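Local coordinates for protein 5,10-methylenetetrahydrofolate dehydrogenase (Bombyx mori, PDB 5ZF1) that probably catalyses the NADP+-dependent oxidation of 5,10-methylenetetrahydrofolate to 5,10-methenyltetrahydrofolate in folate-linked one-carbon metabolism, at residues K224-K227 against A228-K232; M172-A175 against M176-S180. All blocks are in the same frame, centred on the assembly; numbering follows the deposited sequence.

Contact 1. Residues K224-K227 against A228-K232; sequences KLIK and ADMVK
Met230 reaches back to Leu225, Ile226 and Lys227 because its CG stands anti to its carbonyl carbon (chi1 -66°) and the chain bends at the torsion about CG-SD (chi3 58°). The sulfur is thereby set beside the backbone, with Met230 SD 3.5 Å from Leu225 O, and the terminal methyl is turned onto Ile226. Lys227 starts with CG anti to its own carbonyl carbon as well, but then bends twice, and NZ curls back until it lies 3.5 Å from Met230 SD.

The backbone makes a tight 3-10 turn. Met230 N donates to Lys227 O at 2.8 Å, arriving well above the carbonyl plane, and Val231 N follows with a bond to Ala228 O. Lys227 N points almost straight at Met230 SD, 3.5 Å away with an angle of 177° at the hydrogen, but sulfur is a poor acceptor and the bond is weak.

Apolar contact fills the inner side. Met230 CE meets Ile226 CD1 at 3.6 Å, the two chains crossing at about a right angle, and Ile226 CG2 touches Val231 CG2 at 3.7 Å. Branched residues suit this side, where Ile226 also packs on Ile164 and Val231 on Val263, while a flexible methionine can follow the bend and still rest on Cys210 of helix 203-211. Ala228 is small enough to start the turn beside Glu262.

On the outer side Asp229 and Lys227 run side by side, with NZ 3.9 Å from OD1, a long salt bridge; Glu207 offers NZ a second, weak ion pair. The chemistry is therefore divided: a strong backbone bond and buried hydrocarbon probably fix the turn, whereas the weak sulfur bond and, on the exposed side, the long charge pair are likely to add only modestly.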
ATOM      1  N   LYS B 224       9.149  -9.985  19.553  1.00 54.25           N
ATOM      2  CA  LYS B 224       8.062  -9.442  20.344  1.00 46.05           C
ATOM      3  C   LYS B 224       7.553 -10.544  21.260  1.00 47.26           C
ATOM      4  O   LYS B 224       7.828 -11.730  21.053  1.00 56.23           O
ATOM      5  CB  LYS B 224       6.932  -8.913  19.453  1.00 47.39           C
ATOM      6  CG  LYS B 224       6.008  -7.939  20.161  1.00 51.70           C
ATOM      7  CD  LYS B 224       6.731  -6.620  20.432  1.00 46.28           C
ATOM      8  CE  LYS B 224       7.232  -6.005  19.128  1.00 48.94           C
ATOM      9  NZ  LYS B 224       7.051  -4.526  19.067  1.00 45.15           N
ATOM     10  N   LEU B 225       6.825 -10.149  22.297  1.00 35.59           N
ATOM     11  CA  LEU B 225       6.196 -11.129  23.170  1.00 38.35           C
ATOM     12  C   LEU B 225       4.778 -10.661  23.454  1.00 34.31           C
ATOM     13  O   LEU B 225       4.579  -9.597  24.050  1.00 31.92           O
ATOM     14  CB  LEU B 225       6.990 -11.331  24.461  1.00 37.62           C
ATOM     15  CG  LEU B 225       6.485 -12.493  25.318  1.00 45.32           C
ATOM     16  CD1 LEU B 225       6.337 -13.758  24.477  1.00 43.74           C
ATOM     17  CD2 LEU B 225       7.413 -12.738  26.505  1.00 48.30           C
ATOM     18  N   ILE B 226       3.801 -11.441  23.002  1.00 32.30           N
ATOM     19  CA  ILE B 226       2.411 -11.222  23.384  1.00 28.68           C
ATOM     20  C   ILE B 226       2.191 -11.951  24.701  1.00 27.93           C
ATOM     21  O   ILE B 226       2.267 -13.178  24.754  1.00 31.40           O
ATOM     22  CB  ILE B 226       1.438 -11.718  22.310  1.00 25.16           C
ATOM     23  CG1 ILE B 226       1.724 -11.042  20.968  1.00 27.98           C
ATOM     24  CG2 ILE B 226       0.016 -11.428  22.738  1.00 29.24           C
ATOM     25  CD1 ILE B 226       1.626  -9.546  21.018  1.00 28.32           C
ATOM     26  N   LYS B 227       1.933 -11.202  25.759  1.00 30.52           N
ATOM     27  CA  LYS B 227       1.648 -11.768  27.068  1.00 31.24           C
ATOM     28  C   LYS B 227       0.153 -11.720  27.341  1.00 33.28           C
ATOM     29  O   LYS B 227      -0.591 -10.958  26.722  1.00 29.83           O
ATOM     30  CB  LYS B 227       2.400 -11.014  28.165  1.00 36.19           C
ATOM     31  CG  LYS B 227       3.832 -10.664  27.819  1.00 39.92           C
ATOM     32  CD  LYS B 227       4.517 -10.013  29.014  1.00 50.33           C
ATOM     33  CE  LYS B 227       5.088  -8.640  28.677  1.00 51.50           C
ATOM     34  NZ  LYS B 227       4.047  -7.615  28.369  1.00 46.68           N
ATOM     35  N   ALA B 228      -0.279 -12.535  28.308  1.00 36.58           N
ATOM     36  CA  ALA B 228      -1.706 -12.662  28.585  1.00 36.52           C
ATOM     37  C   ALA B 228      -2.335 -11.329  28.974  1.00 27.41           C
ATOM     38  O   ALA B 228      -3.499 -11.074  28.641  1.00 30.82           O
ATOM     39  CB  ALA B 228      -1.938 -13.706  29.680  1.00 38.41           C
ATOM     40  N   ASP B 229      -1.584 -10.454  29.650  1.00 33.60           N
ATOM     41  CA  ASP B 229      -2.149  -9.164  30.028  1.00 30.18           C
ATOM     42  C   ASP B 229      -2.288  -8.210  28.849  1.00 30.94           C
ATOM     43  O   ASP B 229      -2.818  -7.106  29.027  1.00 27.08           O
ATOM     44  CB  ASP B 229      -1.300  -8.517  31.125  1.00 40.61           C
ATOM     45  CG  ASP B 229       0.138  -8.297  30.701  1.00 45.74           C
ATOM     46  OD1 ASP B 229       0.535  -8.805  29.632  1.00 49.67           O
ATOM     47  OD2 ASP B 229       0.876  -7.614  31.445  1.00 57.99           O
ATOM     48  N   MET B 230      -1.832  -8.602  27.662  1.00 26.44           N
ATOM     49  CA  MET B 230      -1.995  -7.794  26.464  1.00 22.68           C
ATOM     50  C   MET B 230      -3.207  -8.202  25.651  1.00 22.61           C
ATOM     51  O   MET B 230      -3.486  -7.571  24.635  1.00 24.05           O
ATOM     52  CB  MET B 230      -0.739  -7.886  25.586  1.00 20.70           C
ATOM     53  CG  MET B 230       0.497  -7.250  26.236  1.00 28.09           C
ATOM     54  SD  MET B 230       2.057  -7.698  25.457  1.00 28.76           S
ATOM     55  CE  MET B 230       1.777  -7.155  23.765  1.00 27.66           C
ATOM     56  N   VAL B 231      -3.928  -9.244  26.063  1.00 21.82           N
ATOM     57  CA  VAL B 231      -4.911  -9.884  25.198  1.00 23.50           C
ATOM     58  C   VAL B 231      -6.306  -9.586  25.724  1.00 26.90           C
ATOM     59  O   VAL B 231      -6.584  -9.743  26.921  1.00 25.96           O
ATOM     60  CB  VAL B 231      -4.649 -11.392  25.082  1.00 27.07           C
ATOM     61  CG1 VAL B 231      -5.735 -12.077  24.233  1.00 26.28           C
ATOM     62  CG2 VAL B 231      -3.272 -11.613  24.481  1.00 28.64           C
ATOM     63  N   LYS B 232      -7.157  -9.117  24.839  1.00 23.82           N
ATOM     64  CA  LYS B 232      -8.561  -8.959  25.154  1.00 20.30           C
ATOM     65  C   LYS B 232      -9.193 -10.341  25.256  1.00 22.62           C
ATOM     66  O   LYS B 232      -8.977 -11.179  24.375  1.00 23.33           O
ATOM     67  CB  LYS B 232      -9.232  -8.137  24.053  1.00 23.92           C
ATOM     68  CG  LYS B 232     -10.668  -7.737  24.300  1.00 26.81           C
ATOM     69  CD  LYS B 232     -11.205  -6.976  23.087  1.00 31.17           C
ATOM     70  CE  LYS B 232     -12.703  -6.793  23.133  1.00 35.63           C
ATOM     71  NZ  LYS B 232     -13.116  -5.758  22.143  1.00 44.96           N
TER

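Contact 2. Residues M172-A175 against M176-S180; sequences MPIA and MMLHS
Ile174 and Leu178, one helical turn apart, meet through both backbone and side chain at the end of helix 171-178. The backbone bonds come first. Met176 N donates to Met172 O at 2.9 Å, Met177 N to Pro173 O at 3.1 Å and Leu178 N to Ile174 O at 3.0 Å, the regular i to i+4 ladder. Pro173 suits the first turn of the helix, where a residue without an N-H leaves no rung missing. After Leu178 the chain departs from helical geometry, and Ser180 N turns back to Met177 O.

Among apolar contacts, Ile174 CG2 lies 3.8 Å from Leu178 CD1, the chains side by side and pointing the same way. The CG2 branch, anti to the backbone N, is the one that faces the leucine.

Just past the helix a carbonyl lies over a ring: Met176 O sits over the centre of the His179 ring, 3.7 Å above its plane. With an alanine at His179, that carbonyl would probably lose its ring cover, and Ile196 of the second subunit a packing partner.

Ile174 rests on Ala142 and Val145 of helix 140-151, and Pro173 on Leu130 of helix 124-131. Ala175, small enough to lie close, and the larger Leu178 pack on strand 193-197. His179 O accepts a hydrogen bond from Arg166 of the second subunit and Met172 packs on its Cys131, placing this helix of a beta-alpha-beta unit at the dimer interface.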
ATOM      1  N   MET B 172       3.082  -5.472   5.700  1.00 15.00           N
ATOM      2  CA  MET B 172       2.321  -4.471   4.964  1.00 16.73           C
ATOM      3  C   MET B 172       1.186  -5.116   4.163  1.00 18.02           C
ATOM      4  O   MET B 172       0.046  -4.630   4.233  1.00 17.30           O
ATOM      5  CB  MET B 172       3.265  -3.637   4.082  1.00 17.22           C
ATOM      6  CG  MET B 172       2.597  -2.507   3.322  1.00 19.62           C
ATOM      7  SD  MET B 172       1.909  -3.056   1.728  1.00 23.58           S
ATOM      8  CE  MET B 172       3.424  -3.457   0.812  1.00 19.73           C
ATOM      9  N   PRO B 173       1.427  -6.179   3.397  1.00 15.24           N
ATOM     10  CA  PRO B 173       0.296  -6.784   2.679  1.00 18.28           C
ATOM     11  C   PRO B 173      -0.769  -7.329   3.615  1.00 18.65           C
ATOM     12  O   PRO B 173      -1.948  -7.281   3.264  1.00 21.42           O
ATOM     13  CB  PRO B 173       0.958  -7.898   1.848  1.00 20.70           C
ATOM     14  CG  PRO B 173       2.400  -7.493   1.740  1.00 21.57           C
ATOM     15  CD  PRO B 173       2.718  -6.777   3.018  1.00 18.45           C
ATOM     16  N   ILE B 174      -0.408  -7.827   4.794  1.00 18.15           N
ATOM     17  CA  ILE B 174      -1.432  -8.280   5.739  1.00 21.35           C
ATOM     18  C   ILE B 174      -2.317  -7.112   6.157  1.00 22.34           C
ATOM     19  O   ILE B 174      -3.552  -7.194   6.116  1.00 20.24           O
ATOM     20  CB  ILE B 174      -0.782  -8.951   6.959  1.00 18.99           C
ATOM     21  CG1 ILE B 174      -0.201 -10.311   6.562  1.00 17.40           C
ATOM     22  CG2 ILE B 174      -1.822  -9.078   8.097  1.00 22.56           C
ATOM     23  CD1 ILE B 174       0.536 -11.029   7.673  1.00 23.04           C
ATOM     24  N   ALA B 175      -1.695  -6.005   6.589  1.00 17.62           N
ATOM     25  CA  ALA B 175      -2.489  -4.846   6.998  1.00 18.37           C
ATOM     26  C   ALA B 175      -3.352  -4.334   5.859  1.00 22.81           C
ATOM     27  O   ALA B 175      -4.513  -3.956   6.075  1.00 23.26           O
ATOM     28  CB  ALA B 175      -1.575  -3.729   7.511  1.00 18.57           C
ATOM     29  N   MET B 176      -2.805  -4.317   4.631  1.00 17.29           N
ATOM     30  CA  MET B 176      -3.553  -3.786   3.493  0.70 16.94           C
ATOM     31  C   MET B 176      -4.819  -4.591   3.248  1.00 23.80           C
ATOM     32  O   MET B 176      -5.887  -4.020   3.001  1.00 23.89           O
ATOM     33  CB  MET B 176      -2.668  -3.773   2.244  0.70 21.05           C
ATOM     34  CG  MET B 176      -3.258  -3.042   1.036  0.70 28.71           C
ATOM     35  SD  MET B 176      -3.484  -1.248   1.231  0.70 24.67           S
ATOM     36  CE  MET B 176      -1.838  -0.656   1.593  0.70 26.61           C
ATOM     37  N   MET B 177      -4.718  -5.909   3.310  1.00 20.89           N
ATOM     38  CA  MET B 177      -5.869  -6.786   3.080  0.55 22.86           C
ATOM     39  C   MET B 177      -6.873  -6.686   4.210  1.00 27.02           C
ATOM     40  O   MET B 177      -8.085  -6.746   3.989  1.00 25.61           O
ATOM     41  CB  MET B 177      -5.430  -8.241   2.967  0.55 19.10           C
ATOM     42  CG  MET B 177      -4.197  -8.473   2.172  0.55 24.49           C
ATOM     43  SD  MET B 177      -4.486  -9.790   1.039  0.55 30.50           S
ATOM     44  CE  MET B 177      -5.704  -8.926   0.091  0.55 19.02           C
ATOM     45  N   LEU B 178      -6.373  -6.591   5.435  1.00 18.98           N
ATOM     46  CA  LEU B 178      -7.257  -6.560   6.586  1.00 18.74           C
ATOM     47  C   LEU B 178      -8.188  -5.359   6.547  1.00 22.64           C
ATOM     48  O   LEU B 178      -9.306  -5.418   7.087  1.00 19.37           O
ATOM     49  CB  LEU B 178      -6.419  -6.555   7.863  1.00 17.39           C
ATOM     50  CG  LEU B 178      -6.228  -7.853   8.629  1.00 33.27           C
ATOM     51  CD1 LEU B 178      -5.571  -8.923   7.791  1.00 36.16           C
ATOM     52  CD2 LEU B 178      -5.407  -7.544   9.861  1.00 26.37           C
ATOM     53  N   HIS B 179      -7.750  -4.253   5.946  1.00 20.45           N
ATOM     54  CA  HIS B 179      -8.608  -3.083   5.812  1.00 20.51           C
ATOM     55  C   HIS B 179      -9.122  -2.923   4.379  1.00 23.23           C
ATOM     56  O   HIS B 179      -9.550  -1.840   3.990  1.00 32.51           O
ATOM     57  CB  HIS B 179      -7.918  -1.815   6.342  1.00 23.71           C
ATOM     58  CG  HIS B 179      -6.759  -1.305   5.530  1.00 24.14           C
ATOM     59  ND1 HIS B 179      -6.914  -0.640   4.336  1.00 35.98           N
ATOM     60  CD2 HIS B 179      -5.429  -1.270   5.803  1.00 30.20           C
ATOM     61  CE1 HIS B 179      -5.731  -0.276   3.872  1.00 26.08           C
ATOM     62  NE2 HIS B 179      -4.811  -0.646   4.748  1.00 26.06           N
ATOM     63  N   SER B 180      -9.147  -4.005   3.604  1.00 23.77           N
ATOM     64  CA  SER B 180      -9.695  -3.879   2.261  1.00 28.97           C
ATOM     65  C   SER B 180     -11.198  -3.654   2.352  1.00 29.94           C
ATOM     66  O   SER B 180     -11.834  -4.029   3.335  1.00 25.55           O
ATOM     67  CB  SER B 180      -9.357  -5.106   1.414  1.00 34.39           C
ATOM     68  OG  SER B 180      -9.484  -6.308   2.152  1.00 40.14           O
TER

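Overall arrangement
Contact 2 comes first along the chain, on helix 171-178, and contact 1 follows in the loop between strands 215-218 and 236-239. Both belong to the NAD(P)-binding domain, with its parallel, Rossmann-like sheet, yet they do not touch: their centres are 22 Å apart and their nearest atoms about 13 Å. Strand 160-164 relates them, since helix 171-178 follows it in a beta-alpha-beta unit and the side chain of Ile226 packs on it. Contact 2 is buried, close to the chain centre and against the second subunit, whereas contact 1 is a partly buried turn farther out, touched by no other protein chain. One thus lies within a helix facing the dimer partner; the other shapes a peripheral connection between strands.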